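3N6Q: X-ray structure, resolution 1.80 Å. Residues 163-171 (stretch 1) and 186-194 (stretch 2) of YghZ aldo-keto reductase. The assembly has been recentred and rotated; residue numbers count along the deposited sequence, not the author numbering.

Stretch 1, residues 163-171: LYVGISSYS
Stretch 2 (186-194) KIPLLIHQP

Two short neighbouring strands of the YghZ aldo-keto reductase run parallel and are joined by a backbone hydrogen-bond ladder, with apolar packing at its start and polar side-chain locks at its end. The strands, which include Gly-166 and Ile-167 on one side and His-192 on the other, approach to 4.7 Å with 28° between their directions. Gly-166 lies beside Ile-191, Ile-167 beside His-192 and Ser-168 beside Gln-193, at CA-CA distances of 4.8, 5.0 and 4.5 Å.

The firm bridge is Ile-167 with His-192. Ile-167 N donates to Ile-191 O at 3.0 Å and Ile-167 O accepts from Gln-193 N at 2.9 Å, so one residue straddles its partner in the classic parallel pattern. Its extended backbone (phi/psi -127/160) directs both groups across the gap. Two residues earlier, Val-165 O accepts from Leu-190 N at 3.0 Å, although Leu-190 itself is kinked (-73/-44). Where the ladder begins, water 1 accepts from Val-165 N at 3.0 Å and donates to Pro-188 O at 2.7 Å, bridging the backbones.

Gly-166 suits its tight place: an ideal CB there would fall 2.9 Å from Ile-191 CG2, a clash. Gly-166 CA also makes a CA-H...O contact with Ile-191 O at 3.2 Å. Apolar side-chain contacts fill the surroundings. Tyr-164 (chi1 m) sets CB 3.6 Å from Leu-190 CD2; Val-165 (m) places CG2 3.9 Å from Ile-187 CG2. Ile-167, with chi1 p and chi2 t, brings CD1 to 3.8 Å from CD2 of Leu-189, whose t, p rotamer carries its end nearer. Together the stretches bury 598 Å².

His-192 shares a sheet face with Ile-167. Its chi1 of -173° and chi2 of -59° bring the imidazole nearer to stretch 1, where NE2 donates to Tyr-170 O at 2.9 Å, near the ring plane. Ile-167 O lies over one ring face and is also 3.2 Å from His-192 CA. A ring donor thus reaches a carbonyl beyond the strand ladder.

Ser-168 and Gln-193 point to the other face. With chi1 t, Ser-168 OG donates to Gln-193 O at 2.7 Å; a small hydroxyl suits this short reach. The same carbonyl receives a weak bond from Ser-169 N at 3.4 Å, as the chain turns at Ser-169 with positive phi (63/38). Gln-193 extends through t, t and chi3 138°, so that water 2 can donate to its OE1 at 2.7 Å and to Ser-168 OG at 3.1 Å, while NE2 is bonded elsewhere in the structure.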

ATOM      1  N   LEU B 163      -2.440  14.232  -0.107  1.00 12.61           N
ATOM      2  CA  LEU B 163      -2.681  14.123  -1.570  1.00 14.31           C
ATOM      3  C   LEU B 163      -1.426  14.581  -2.343  1.00 12.70           C
ATOM      4  O   LEU B 163      -1.053  13.956  -3.332  1.00 15.60           O
ATOM      5  CB  LEU B 163      -3.857  14.978  -1.978  1.00 14.21           C
ATOM      6  CG  LEU B 163      -5.249  14.577  -1.415  1.00 15.59           C
ATOM      7  CD1 LEU B 163      -6.395  15.391  -2.047  1.00 16.65           C
ATOM      8  CD2 LEU B 163      -5.482  13.077  -1.633  1.00 22.16           C
ATOM      9  N   TYR B 164      -0.760  15.621  -1.843  1.00 12.28           N
ATOM     10  CA  TYR B 164       0.402  16.247  -2.497  1.00 13.30           C
ATOM     11  C   TYR B 164       1.437  16.629  -1.441  1.00 13.28           C
ATOM     12  O   TYR B 164       1.129  16.695  -0.233  1.00 14.32           O
ATOM     13  CB  TYR B 164       0.027  17.586  -3.198  1.00 14.76           C
ATOM     14  CG  TYR B 164      -1.082  17.512  -4.235  1.00 16.23           C
ATOM     15  CD1 TYR B 164      -0.772  17.257  -5.589  1.00 15.26           C
ATOM     16  CD2 TYR B 164      -2.410  17.774  -3.885  1.00 13.67           C
ATOM     17  CE1 TYR B 164      -1.785  17.303  -6.574  1.00 14.54           C
ATOM     18  CE2 TYR B 164      -3.439  17.767  -4.847  1.00 15.23           C
ATOM     19  CZ  TYR B 164      -3.090  17.578  -6.197  1.00 13.58           C
ATOM     20  OH  TYR B 164      -4.049  17.618  -7.161  1.00 13.44           O
ATOM     21  N   VAL B 165       2.665  16.888  -1.878  1.00 12.48           N
ATOM     22  CA  VAL B 165       3.672  17.280  -0.915  1.00 13.53           C
ATOM     23  C   VAL B 165       4.359  18.596  -1.306  1.00 15.87           C
ATOM     24  O   VAL B 165       4.428  18.924  -2.475  1.00 15.83           O
ATOM     25  CB  VAL B 165       4.715  16.141  -0.675  1.00 17.62           C
ATOM     26  CG1 VAL B 165       4.037  15.013   0.142  1.00 12.87           C
ATOM     27  CG2 VAL B 165       5.299  15.631  -1.961  1.00 16.65           C
ATOM     28  N   GLY B 166       4.877  19.296  -0.312  1.00 14.71           N
ATOM     29  CA  GLY B 166       5.461  20.659  -0.461  1.00 15.57           C
ATOM     30  C   GLY B 166       6.761  20.731   0.349  1.00 17.35           C
ATOM     31  O   GLY B 166       7.032  19.881   1.224  1.00 13.84           O
ATOM     32  N   ILE B 167       7.590  21.713   0.046  1.00 11.98           N
ATOM     33  CA  ILE B 167       8.674  22.071   0.917  1.00 12.96           C
ATOM     34  C   ILE B 167       8.650  23.540   1.236  1.00 13.57           C
ATOM     35  O   ILE B 167       8.081  24.363   0.484  1.00 14.07           O
ATOM     36  CB  ILE B 167      10.060  21.653   0.354  1.00 12.00           C
ATOM     37  CG1 ILE B 167      10.302  22.341  -1.018  1.00 11.97           C
ATOM     38  CG2 ILE B 167      10.105  20.151   0.093  1.00 14.87           C
ATOM     39  CD1 ILE B 167      11.714  21.874  -1.659  1.00 12.13           C
ATOM     40  N   SER B 168       9.324  23.895   2.308  1.00 14.54           N
ATOM     41  CA  SER B 168       9.389  25.296   2.749  1.00 14.07           C
ATOM     42  C   SER B 168      10.802  25.691   3.136  1.00 17.02           C
ATOM     43  O   SER B 168      11.475  24.980   3.849  1.00 15.75           O
ATOM     44  CB  SER B 168       8.402  25.564   3.926  1.00 13.64           C
ATOM     45  OG  SER B 168       8.394  26.947   4.249  1.00 18.27           O
ATOM     46  N   SER B 169      11.259  26.807   2.555  1.00 19.56           N
ATOM     47  CA  SER B 169      12.558  27.402   2.825  1.00 20.70           C
ATOM     48  C   SER B 169      13.774  26.556   2.468  1.00 19.02           C
ATOM     49  O   SER B 169      14.807  26.610   3.141  1.00 21.99           O
ATOM     50  CB  SER B 169      12.624  28.036   4.209  1.00 24.60           C
ATOM     51  OG  SER B 169      11.429  28.820   4.479  1.00 32.87           O
ATOM     52  N   TYR B 170      13.679  25.847   1.348  1.00 16.02           N
ATOM     53  CA  TYR B 170      14.794  25.082   0.792  1.00 14.57           C
ATOM     54  C   TYR B 170      15.450  25.983  -0.231  1.00 16.28           C
ATOM     55  O   TYR B 170      14.760  26.590  -1.028  1.00 15.86           O
ATOM     56  CB  TYR B 170      14.283  23.833   0.091  1.00 16.01           C
ATOM     57  CG  TYR B 170      14.052  22.682   1.068  1.00 12.90           C
ATOM     58  CD1 TYR B 170      13.113  22.813   2.106  1.00 16.90           C
ATOM     59  CD2 TYR B 170      14.651  21.458   0.844  1.00 15.40           C
ATOM     60  CE1 TYR B 170      12.874  21.731   3.020  1.00 14.58           C
ATOM     61  CE2 TYR B 170      14.388  20.371   1.680  1.00 20.04           C
ATOM     62  CZ  TYR B 170      13.487  20.512   2.738  1.00 15.36           C
ATOM     63  OH  TYR B 170      13.292  19.394   3.528  1.00 15.97           O
ATOM     64  N   SER B 171      16.779  26.043  -0.209  1.00 18.03           N
ATOM     65  CA  SER B 171      17.515  26.685  -1.330  1.00 18.98           C
ATOM     66  C   SER B 171      17.159  26.125  -2.717  1.00 18.71           C
ATOM     67  O   SER B 171      16.632  25.011  -2.866  1.00 16.44           O
ATOM     68  CB  SER B 171      19.021  26.537  -1.086  1.00 17.95           C
ATOM     69  OG  SER B 171      19.370  25.149  -1.226  1.00 17.66           O
ATOM     70  N   LYS B 186       7.910   8.624  -8.401  1.00 18.15           N
ATOM     71  CA  LYS B 186       6.900   9.122  -9.317  1.00 20.25           C
ATOM     72  C   LYS B 186       5.940  10.119  -8.666  1.00 20.48           C
ATOM     73  O   LYS B 186       4.725  10.108  -8.944  1.00 21.05           O
ATOM     74  CB  LYS B 186       6.138   7.961  -9.958  1.00 22.10           C
ATOM     75  CG  LYS B 186       7.073   7.045 -10.829  1.00 26.12           C
ATOM     76  CD  LYS B 186       6.322   5.786 -11.365  1.00 34.13           C
ATOM     77  CE  LYS B 186       5.375   6.188 -12.466  1.00 38.22           C
ATOM     78  NZ  LYS B 186       6.091   6.946 -13.535  1.00 35.94           N
ATOM     79  N   ILE B 187       6.479  10.986  -7.813  1.00 19.03           N
ATOM     80  CA  ILE B 187       5.674  12.010  -7.185  1.00 18.46           C
ATOM     81  C   ILE B 187       6.282  13.371  -7.574  1.00 20.13           C
ATOM     82  O   ILE B 187       7.492  13.571  -7.411  1.00 17.77           O
ATOM     83  CB  ILE B 187       5.762  11.841  -5.641  1.00 17.68           C
ATOM     84  CG1 ILE B 187       5.044  10.533  -5.266  1.00 18.04           C
ATOM     85  CG2 ILE B 187       5.135  13.085  -4.919  1.00 17.71           C
ATOM     86  CD1 ILE B 187       5.274  10.168  -3.812  1.00 19.64           C
ATOM     87  N   PRO B 188       5.459  14.284  -8.128  1.00 19.38           N
ATOM     88  CA  PRO B 188       6.001  15.634  -8.383  1.00 18.66           C
ATOM     89  C   PRO B 188       5.959  16.478  -7.139  1.00 19.76           C
ATOM     90  O   PRO B 188       4.935  16.463  -6.429  1.00 23.99           O
ATOM     91  CB  PRO B 188       5.028  16.234  -9.435  1.00 21.45           C
ATOM     92  CG  PRO B 188       3.691  15.476  -9.273  1.00 23.63           C
ATOM     93  CD  PRO B 188       4.046  14.111  -8.567  1.00 20.39           C
ATOM     94  N   LEU B 189       6.986  17.286  -6.898  1.00 16.53           N
ATOM     95  CA  LEU B 189       6.915  18.275  -5.815  1.00 15.55           C
ATOM     96  C   LEU B 189       5.823  19.279  -6.192  1.00 17.56           C
ATOM     97  O   LEU B 189       5.931  19.910  -7.261  1.00 16.40           O
ATOM     98  CB  LEU B 189       8.259  18.994  -5.678  1.00 15.64           C
ATOM     99  CG  LEU B 189       8.232  20.105  -4.611  1.00 17.26           C
ATOM    100  CD1 LEU B 189       7.974  19.551  -3.112  1.00 14.93           C
ATOM    101  CD2 LEU B 189       9.605  20.842  -4.601  1.00 16.22           C
ATOM    102  N   LEU B 190       4.792  19.479  -5.350  1.00 15.64           N
ATOM    103  CA  LEU B 190       3.702  20.404  -5.739  1.00 16.97           C
ATOM    104  C   LEU B 190       4.102  21.880  -5.689  1.00 15.50           C
ATOM    105  O   LEU B 190       3.726  22.687  -6.574  1.00 14.92           O
ATOM    106  CB  LEU B 190       2.442  20.165  -4.890  1.00 14.37           C
ATOM    107  CG  LEU B 190       1.320  21.165  -5.182  1.00 17.84           C
ATOM    108  CD1 LEU B 190       0.641  20.877  -6.606  1.00 15.39           C
ATOM    109  CD2 LEU B 190       0.274  21.118  -4.032  1.00 16.28           C
ATOM    110  N   ILE B 191       4.791  22.258  -4.613  1.00 14.17           N
ATOM    111  CA  ILE B 191       4.778  23.632  -4.125  1.00 12.73           C
ATOM    112  C   ILE B 191       5.960  23.894  -3.202  1.00 13.90           C
ATOM    113  O   ILE B 191       6.451  22.985  -2.438  1.00 14.50           O
ATOM    114  CB  ILE B 191       3.395  23.981  -3.467  1.00 12.39           C
ATOM    115  CG1 ILE B 191       3.234  25.463  -3.210  1.00 11.79           C
ATOM    116  CG2 ILE B 191       3.207  23.205  -2.096  1.00 11.28           C
ATOM    117  CD1 ILE B 191       1.681  25.809  -2.892  1.00 14.06           C
ATOM    118  N   HIS B 192       6.431  25.151  -3.240  1.00 14.59           N
ATOM    119  CA  HIS B 192       7.477  25.645  -2.372  1.00 14.94           C
ATOM    120  C   HIS B 192       6.878  26.852  -1.660  1.00 14.54           C
ATOM    121  O   HIS B 192       6.233  27.733  -2.301  1.00 14.33           O
ATOM    122  CB  HIS B 192       8.734  26.039  -3.217  1.00 14.88           C
ATOM    123  CG  HIS B 192       9.953  26.410  -2.408  1.00 14.41           C
ATOM    124  ND1 HIS B 192       9.966  27.446  -1.494  1.00 14.95           N
ATOM    125  CD2 HIS B 192      11.208  25.883  -2.393  1.00 13.74           C
ATOM    126  CE1 HIS B 192      11.174  27.558  -0.974  1.00 15.33           C
ATOM    127  NE2 HIS B 192      11.939  26.599  -1.486  1.00 14.45           N
ATOM    128  N   GLN B 193       7.021  26.891  -0.337  1.00 13.35           N
ATOM    129  CA  GLN B 193       6.648  28.056   0.435  1.00 11.64           C
ATOM    130  C   GLN B 193       7.858  28.803   0.981  1.00 14.58           C
ATOM    131  O   GLN B 193       8.372  28.454   2.060  1.00 15.27           O
ATOM    132  CB  GLN B 193       5.681  27.620   1.592  1.00 11.53           C
ATOM    133  CG  GLN B 193       5.252  28.734   2.459  1.00 10.97           C
ATOM    134  CD  GLN B 193       4.217  28.259   3.506  1.00 16.43           C
ATOM    135  OE1 GLN B 193       4.296  28.645   4.651  1.00 17.98           O
ATOM    136  NE2 GLN B 193       3.229  27.499   3.088  1.00 15.58           N
ATOM    137  N   PRO B 194       8.309  29.889   0.278  1.00 14.70           N
ATOM    138  CA  PRO B 194       9.403  30.746   0.776  1.00 15.91           C
ATOM    139  C   PRO B 194       8.839  31.978   1.466  1.00 16.35           C
ATOM    140  O   PRO B 194       7.694  32.388   1.226  1.00 16.45           O
ATOM    141  CB  PRO B 194      10.139  31.146  -0.522  1.00 13.56           C
ATOM    142  CG  PRO B 194       8.960  31.339  -1.510  1.00 14.22           C
ATOM    143  CD  PRO B 194       7.979  30.170  -1.142  1.00 16.10           C
TER
HETATM  144  O   HOH W   1       2.851  16.220  -4.772  1.00 16.73           O
HETATM  145  O   HOH W   2       6.565  28.640   6.077  1.00 33.53           O